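Local coordinates for protein DNA endonuclease I-CeuI (Chlamydomonas eugametos, PDB 2EX5) that cuts DNA at a degenerate site of 17-19 base pairs as a magnesium-dependent LAGLIDADG homing endonuclease that mobilises its group I intron, at residues Lys76-Val80 against Ala202-Ala206; Phe104-Arg110 against Val120-Asp124. The protein carries 1 engineered substitution. One frame throughout, in Å; residues are numbered along the deposited sequence.

Contacts 1 and 2 both reach the same antiparallel sheet, this subunit's part of the DNA-binding saddle of the LAGLIDADG fold, with their centres about 28 Å apart and their nearest atoms about 10 Å apart. Contact 1 (76-80 with 202-206) packs the C-terminal helix against the start of strand 79-90; contact 2 (104-110 with 120-124) pairs the two strands of a hairpin, of which strand 118-123 is the neighbour of 79-90. Measured to bound calcium ions, the Thr122 side chain is about 9 Å away and that of Leu79 about 13 Å. DNA comes within about 4 Å of contact 1 and bonds directly to Arg110 in contact 2.

Contact 1 (Lys76-Val80 against Ala202-Ala206); sequences KFGLV and AQDFA
The carbonyl oxygen of Ala202 accepts the helical bond from Ala206 N at 3.1 Å, and on the strand side it is met by Leu79 CD1 at 3.8 Å. No hydrogen bond crosses between 76-80 and 202-206, so their union rests on methyl, ring and carbonyl packing. Leu79 carries its CG between the backbone N and the carbonyl carbon (chi1 84°), and its two methyls divide the work: CD1 lies beside Ala202 and the Phe205 ring, while CD2 comes to 4.2 Å from Ala206 CB. Phe205 reaches toward the loop, CG anti to its own nitrogen (chi1 -177°). Its ring meets Gly78 edge on, CE2 standing 3.5 Å from Gly78 O with that oxygen near the ring plane. A CB on Gly78 would fall only 3.0 Å from Phe205 CE2, and the positive phi of 91° would also press it on the carbonyl before it, two reasons for glycine at this turn. Phe77 leads its ring away from the helix, but Phe77 O lies 3.9 Å from Phe205 CE2 and 4.1 Å from Ala206 CA. Lys76, a DNA-interacting residue, lays CG over the centre of one face of the Phe77 ring. The contact thus sets the last turn of helix 199-206 against the loop joining strands 63-71 and 79-90. Phe77 and Leu79 also rest on Leu174 of helix 171-185, Ala202 touches Trp182 of that helix, and Lys71 makes a cation-pi contact with Phe205.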
loop_
_atom_site.group_PDB
_atom_site.type_symbol
_atom_site.label_atom_id
_atom_site.label_comp_id
_atom_site.label_asym_id
_atom_site.label_seq_id
_atom_site.Cartn_x
_atom_site.Cartn_y
_atom_site.Cartn_z
ATOM N N LYS C 76 12.031 -26.378 23.239
ATOM C CA LYS C 76 11.300 -27.572 23.689
ATOM C C LYS C 76 10.914 -28.607 22.595
ATOM O O LYS C 76 10.922 -29.839 22.877
ATOM C CB LYS C 76 10.055 -27.183 24.496
ATOM C CG LYS C 76 9.404 -28.379 25.111
ATOM C CD LYS C 76 8.842 -28.061 26.435
ATOM C CE LYS C 76 7.944 -29.164 26.886
ATOM N NZ LYS C 76 7.086 -28.641 28.018
ATOM N N PHE C 77 10.516 -28.123 21.400
ATOM C CA PHE C 77 10.098 -28.990 20.276
ATOM C C PHE C 77 10.891 -28.848 18.992
ATOM O O PHE C 77 10.576 -29.526 17.986
ATOM C CB PHE C 77 8.629 -28.907 20.021
ATOM C CG PHE C 77 7.786 -29.175 21.262
ATOM C CD1 PHE C 77 7.025 -28.159 21.851
ATOM C CD2 PHE C 77 7.775 -30.429 21.867
ATOM C CE1 PHE C 77 6.242 -28.388 22.965
ATOM C CE2 PHE C 77 7.000 -30.680 23.016
ATOM C CZ PHE C 77 6.231 -29.647 23.552
ATOM N N GLY C 78 11.929 -27.998 18.996
ATOM C CA GLY C 78 12.843 -27.943 17.830
ATOM C C GLY C 78 12.405 -26.937 16.811
ATOM O O GLY C 78 13.074 -26.689 15.826
ATOM N N LEU C 79 11.269 -26.318 17.086
ATOM C CA LEU C 79 10.738 -25.319 16.200
ATOM C C LEU C 79 10.059 -24.188 16.987
ATOM O O LEU C 79 9.614 -24.372 18.099
ATOM C CB LEU C 79 9.833 -25.947 15.124
ATOM C CG LEU C 79 8.380 -26.246 15.401
ATOM C CD1 LEU C 79 7.761 -27.099 14.155
ATOM C CD2 LEU C 79 8.295 -27.036 16.633
ATOM N N VAL C 80 10.009 -23.009 16.420
ATOM C CA VAL C 80 9.346 -21.876 17.155
ATOM C C VAL C 80 8.348 -21.257 16.179
ATOM O O VAL C 80 8.625 -21.222 14.994
ATOM C CB VAL C 80 10.344 -20.790 17.628
ATOM C CG1 VAL C 80 11.249 -20.353 16.434
ATOM C CG2 VAL C 80 9.569 -19.520 18.206
ATOM N N ALA C 202 5.160 -30.200 9.723
ATOM C CA ALA C 202 5.480 -29.389 10.928
ATOM C C ALA C 202 4.983 -30.073 12.190
ATOM O O ALA C 202 5.707 -30.133 13.236
ATOM C CB ALA C 202 4.916 -27.960 10.814
ATOM N N GLN C 203 3.748 -30.582 12.129
ATOM C CA GLN C 203 3.291 -31.476 13.165
ATOM C C GLN C 203 4.188 -32.741 13.341
ATOM O O GLN C 203 4.339 -33.166 14.469
ATOM C CB GLN C 203 1.843 -31.880 12.891
ATOM C CG GLN C 203 0.843 -30.725 12.837
ATOM C CD GLN C 203 -0.466 -31.090 12.157
ATOM O OE1 GLN C 203 -0.494 -31.782 11.135
ATOM N NE2 GLN C 203 -1.534 -30.627 12.711
ATOM N N ASP C 204 4.788 -33.305 12.269
ATOM C CA ASP C 204 5.573 -34.548 12.352
ATOM C C ASP C 204 6.883 -34.216 13.043
ATOM O O ASP C 204 7.408 -34.982 13.832
ATOM C CB ASP C 204 6.008 -35.145 10.938
ATOM C CG ASP C 204 4.873 -35.831 10.108
ATOM O OD1 ASP C 204 3.747 -36.084 10.642
ATOM O OD2 ASP C 204 5.121 -36.071 8.860
ATOM N N PHE C 205 7.485 -33.117 12.627
ATOM C CA PHE C 205 8.764 -32.682 13.194
ATOM C C PHE C 205 8.655 -32.410 14.707
ATOM O O PHE C 205 9.516 -32.783 15.505
ATOM C CB PHE C 205 9.271 -31.440 12.426
ATOM C CG PHE C 205 10.619 -30.964 12.882
ATOM C CD1 PHE C 205 11.757 -31.449 12.295
ATOM C CD2 PHE C 205 10.734 -30.071 13.944
ATOM C CE1 PHE C 205 12.987 -31.035 12.735
ATOM C CE2 PHE C 205 11.957 -29.660 14.387
ATOM C CZ PHE C 205 13.077 -30.123 13.779
ATOM N N ALA C 206 7.556 -31.787 15.096
ATOM C CA ALA C 206 7.333 -31.474 16.484
ATOM C C ALA C 206 7.182 -32.794 17.228
ATOM O O ALA C 206 7.731 -32.972 18.345
ATOM C CB ALA C 206 6.087 -30.614 16.629
#

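Contact 2 (Phe104-Arg110 against Val120-Asp124); sequences FKTGRIR and VLTID. With nucleotides of chain A.
Arg110 and Thr122 cross at about a right angle, the guanidinium offering its edge to the threonine, with Arg110 NH2 4.1 Å from Thr122 CB. One face of that guanidinium lies on Arg108, whose CB sits 3.5 Å above the plane and over its centre; the opposite face meets C2' of DC7 of chain A near its rim. Flanked on both faces, the group points Arg110 NH1 at OP2 of DC7 of chain A, in plane, at 3.1 Å and nearly straight (166°). The chain is extended from CG to NE and ends over Arg108 CB, near Thr122. Beyond NH2, a water touches Thr122 OG1 at 2.6 Å, donates to Val120 O and is weakly bonded by Arg110 NH2. Ile109 and Leu121 occupy the other sheet face, with Ile109 CG1 3.9 Å from Leu121 CB. Farther along, Ile123 CG1, opposite the carbonyl carbon (chi1 -65°), lies 3.6 Å from Gly107 CA, and Ile123 CD1 meets Phe104 CD1 at 3.8 Å. A CB on Gly107 would clash with Leu121 CD1. Between the strands, Thr122 N bonds to Arg108 O at 3.0 Å, and Arg110 and Val120 exchange two backbone bonds. A leucine in place of Arg110 would probably leave the DC7 phosphate without this bond and the water with fewer partners. The hairpin therefore has two chemistries: a greasy face packed on helices 94-104 and 126-141, and a mixed face of Arg108, Arg110, Thr122 and Val120, where the arginine charge is likely to favour the phosphate and is probably tempered by nearby Asp124.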
loop_
_atom_site.group_PDB
_atom_site.type_symbol
_atom_site.label_atom_id
_atom_site.label_comp_id
_atom_site.label_asym_id
_atom_site.label_seq_id
_atom_site.Cartn_x
_atom_site.Cartn_y
_atom_site.Cartn_z
ATOM N N PHE C 104 2.241 3.965 18.004
ATOM C CA PHE C 104 2.391 2.820 18.881
ATOM C C PHE C 104 3.245 3.100 20.102
ATOM O O PHE C 104 3.233 2.300 20.990
ATOM C CB PHE C 104 2.884 1.521 18.141
ATOM C CG PHE C 104 2.062 1.140 16.937
ATOM C CD1 PHE C 104 2.590 1.294 15.659
ATOM C CD2 PHE C 104 0.766 0.649 17.060
ATOM C CE1 PHE C 104 1.851 0.921 14.521
ATOM C CE2 PHE C 104 0.000 0.259 15.885
ATOM C CZ PHE C 104 0.606 0.380 14.630
ATOM N N LYS C 105 4.049 4.156 20.120
ATOM C CA LYS C 105 5.013 4.356 21.260
ATOM C C LYS C 105 6.140 3.318 21.421
ATOM O O LYS C 105 6.744 3.229 22.493
ATOM C CB LYS C 105 4.275 4.592 22.604
ATOM C CG LYS C 105 3.573 5.961 22.721
ATOM C CD LYS C 105 4.344 7.011 21.931
ATOM C CE LYS C 105 3.753 8.504 22.074
ATOM N NZ LYS C 105 4.526 9.510 21.164
ATOM N N THR C 106 6.428 2.541 20.350
ATOM C CA THR C 106 7.394 1.433 20.368
ATOM C C THR C 106 7.593 1.059 18.851
ATOM O O THR C 106 6.882 1.589 17.988
ATOM C CB THR C 106 6.960 0.255 21.271
ATOM O OG1 THR C 106 8.107 -0.564 21.605
ATOM C CG2 THR C 106 5.826 -0.614 20.609
ATOM N N GLY C 107 8.573 0.201 18.556
ATOM C CA GLY C 107 8.943 -0.150 17.214
ATOM C C GLY C 107 10.292 0.418 16.999
ATOM O O GLY C 107 10.826 1.180 17.828
ATOM N N ARG C 108 10.872 -0.031 15.882
ATOM C CA ARG C 108 12.177 0.305 15.432
ATOM C C ARG C 108 12.052 0.401 13.945
ATOM O O ARG C 108 11.456 -0.469 13.361
ATOM C CB ARG C 108 13.155 -0.792 15.816
ATOM C CG ARG C 108 13.407 -0.943 17.333
ATOM C CD ARG C 108 14.185 0.313 17.927
ATOM N NE ARG C 108 14.497 0.095 19.362
ATOM C CZ ARG C 108 13.693 0.399 20.382
ATOM N NH1 ARG C 108 14.085 0.056 21.616
ATOM N NH2 ARG C 108 12.505 1.018 20.192
ATOM N N ILE C 109 12.636 1.478 13.380
ATOM C CA ILE C 109 12.864 1.686 11.972
ATOM C C ILE C 109 14.287 1.325 11.540
ATOM O O ILE C 109 15.305 1.810 12.089
ATOM C CB ILE C 109 12.543 3.121 11.559
ATOM C CG1 ILE C 109 11.027 3.383 11.764
ATOM C CG2 ILE C 109 12.988 3.381 10.152
ATOM C CD1 ILE C 109 10.570 4.759 11.475
ATOM N N ARG C 110 14.383 0.450 10.536
ATOM C CA ARG C 110 15.675 0.022 10.110
ATOM C C ARG C 110 15.664 -0.017 8.588
ATOM O O ARG C 110 14.594 -0.050 7.998
ATOM C CB ARG C 110 16.021 -1.320 10.743
ATOM C CG ARG C 110 15.790 -1.415 12.254
ATOM C CD ARG C 110 16.657 -2.630 12.916
ATOM N NE ARG C 110 16.314 -3.056 14.296
ATOM C CZ ARG C 110 15.151 -3.633 14.670
ATOM N NH1 ARG C 110 14.917 -4.016 15.943
ATOM N NH2 ARG C 110 14.194 -3.820 13.776
ATOM N N VAL C 120 11.892 -0.361 7.116
ATOM C CA VAL C 120 10.912 -1.284 7.622
ATOM C C VAL C 120 10.766 -0.873 9.027
ATOM O O VAL C 120 11.760 -0.662 9.694
ATOM C CB VAL C 120 11.343 -2.776 7.549
ATOM C CG1 VAL C 120 10.255 -3.691 8.120
ATOM C CG2 VAL C 120 11.517 -3.140 6.158
ATOM N N LEU C 121 9.535 -0.752 9.516
ATOM C CA LEU C 121 9.291 -0.611 10.913
ATOM C C LEU C 121 8.750 -1.943 11.440
ATOM O O LEU C 121 7.821 -2.515 10.869
ATOM C CB LEU C 121 8.317 0.600 11.110
ATOM C CG LEU C 121 7.414 0.751 12.360
ATOM C CD1 LEU C 121 8.004 0.439 13.608
ATOM C CD2 LEU C 121 6.983 2.153 12.414
ATOM N N THR C 122 9.328 -2.442 12.513
ATOM C CA THR C 122 8.996 -3.786 13.129
ATOM C C THR C 122 8.597 -3.710 14.575
ATOM O O THR C 122 9.237 -3.005 15.371
ATOM C CB THR C 122 10.253 -4.778 12.992
ATOM O OG1 THR C 122 10.684 -4.810 11.595
ATOM C CG2 THR C 122 9.937 -6.216 13.344
ATOM N N ILE C 123 7.544 -4.410 14.928
ATOM C CA ILE C 123 7.260 -4.744 16.296
ATOM C C ILE C 123 7.080 -6.234 16.424
ATOM O O ILE C 123 6.120 -6.811 15.828
ATOM C CB ILE C 123 5.940 -4.038 16.746
ATOM C CG1 ILE C 123 6.166 -2.454 16.732
ATOM C CG2 ILE C 123 5.494 -4.662 18.113
ATOM C CD1 ILE C 123 4.934 -1.524 16.674
ATOM N N ASP C 124 7.949 -6.866 17.226
ATOM C CA ASP C 124 7.942 -8.319 17.535
ATOM C C ASP C 124 7.726 -8.664 19.012
ATOM O O ASP C 124 7.381 -9.800 19.355
ATOM C CB ASP C 124 9.252 -8.965 17.040
ATOM C CG ASP C 124 10.499 -8.394 17.709
ATOM O OD1 ASP C 124 10.685 -8.499 18.930
ATOM O OD2 ASP C 124 11.380 -7.921 16.968
ATOM P P DC A 7 17.977 -4.346 18.208
ATOM O OP1 DC A 7 19.307 -3.694 18.152
ATOM O OP2 DC A 7 16.729 -3.534 18.473
ATOM O "O5'" DC A 7 18.118 -5.144 16.789
ATOM C "C5'" DC A 7 19.412 -5.850 16.551
ATOM C "C4'" DC A 7 19.466 -6.518 15.193
ATOM O "O4'" DC A 7 18.740 -7.773 15.330
ATOM C "C3'" DC A 7 18.795 -5.750 14.056
ATOM O "O3'" DC A 7 19.418 -5.993 12.861
ATOM C "C2'" DC A 7 17.438 -6.424 13.885
ATOM C "C1'" DC A 7 17.880 -7.864 14.218
ATOM N N1 DC A 7 16.699 -8.739 14.281
ATOM C C2 DC A 7 16.763 -10.087 13.874
ATOM O O2 DC A 7 17.856 -10.556 13.584
ATOM N N3 DC A 7 15.639 -10.837 13.863
ATOM C C4 DC A 7 14.515 -10.293 14.224
ATOM N N4 DC A 7 13.425 -11.031 14.294
ATOM C C5 DC A 7 14.455 -8.955 14.653
ATOM C C6 DC A 7 15.545 -8.212 14.684
ATOM P P DA A 6 13.716 -6.149 22.609
ATOM O OP1 DA A 6 14.301 -5.218 23.612
ATOM O OP2 DA A 6 12.491 -5.801 21.836
ATOM O "O5'" DA A 6 14.924 -6.299 21.618
ATOM C "C5'" DA A 6 16.211 -6.641 22.006
ATOM C "C4'" DA A 6 16.737 -7.132 20.678
ATOM O "O4'" DA A 6 16.030 -8.346 20.261
ATOM C "C3'" DA A 6 16.542 -6.166 19.495
ATOM O "O3'" DA A 6 17.827 -5.697 19.062
ATOM C "C2'" DA A 6 15.858 -7.024 18.407
ATOM C "C1'" DA A 6 16.342 -8.425 18.814
ATOM N N9 DA A 6 15.626 -9.618 18.251
ATOM C C8 DA A 6 14.212 -9.789 18.386
ATOM N N7 DA A 6 13.708 -10.901 17.858
ATOM C C5 DA A 6 14.928 -11.546 17.425
ATOM C C6 DA A 6 15.091 -12.825 16.813
ATOM N N6 DA A 6 14.056 -13.634 16.569
ATOM N N1 DA A 6 16.346 -13.177 16.491
ATOM C C2 DA A 6 17.384 -12.327 16.753
ATOM N N3 DA A 6 17.365 -11.110 17.337
ATOM C C4 DA A 6 16.082 -10.775 17.637
HETATM O O HOH W 1 12.637 -3.027 11.630
#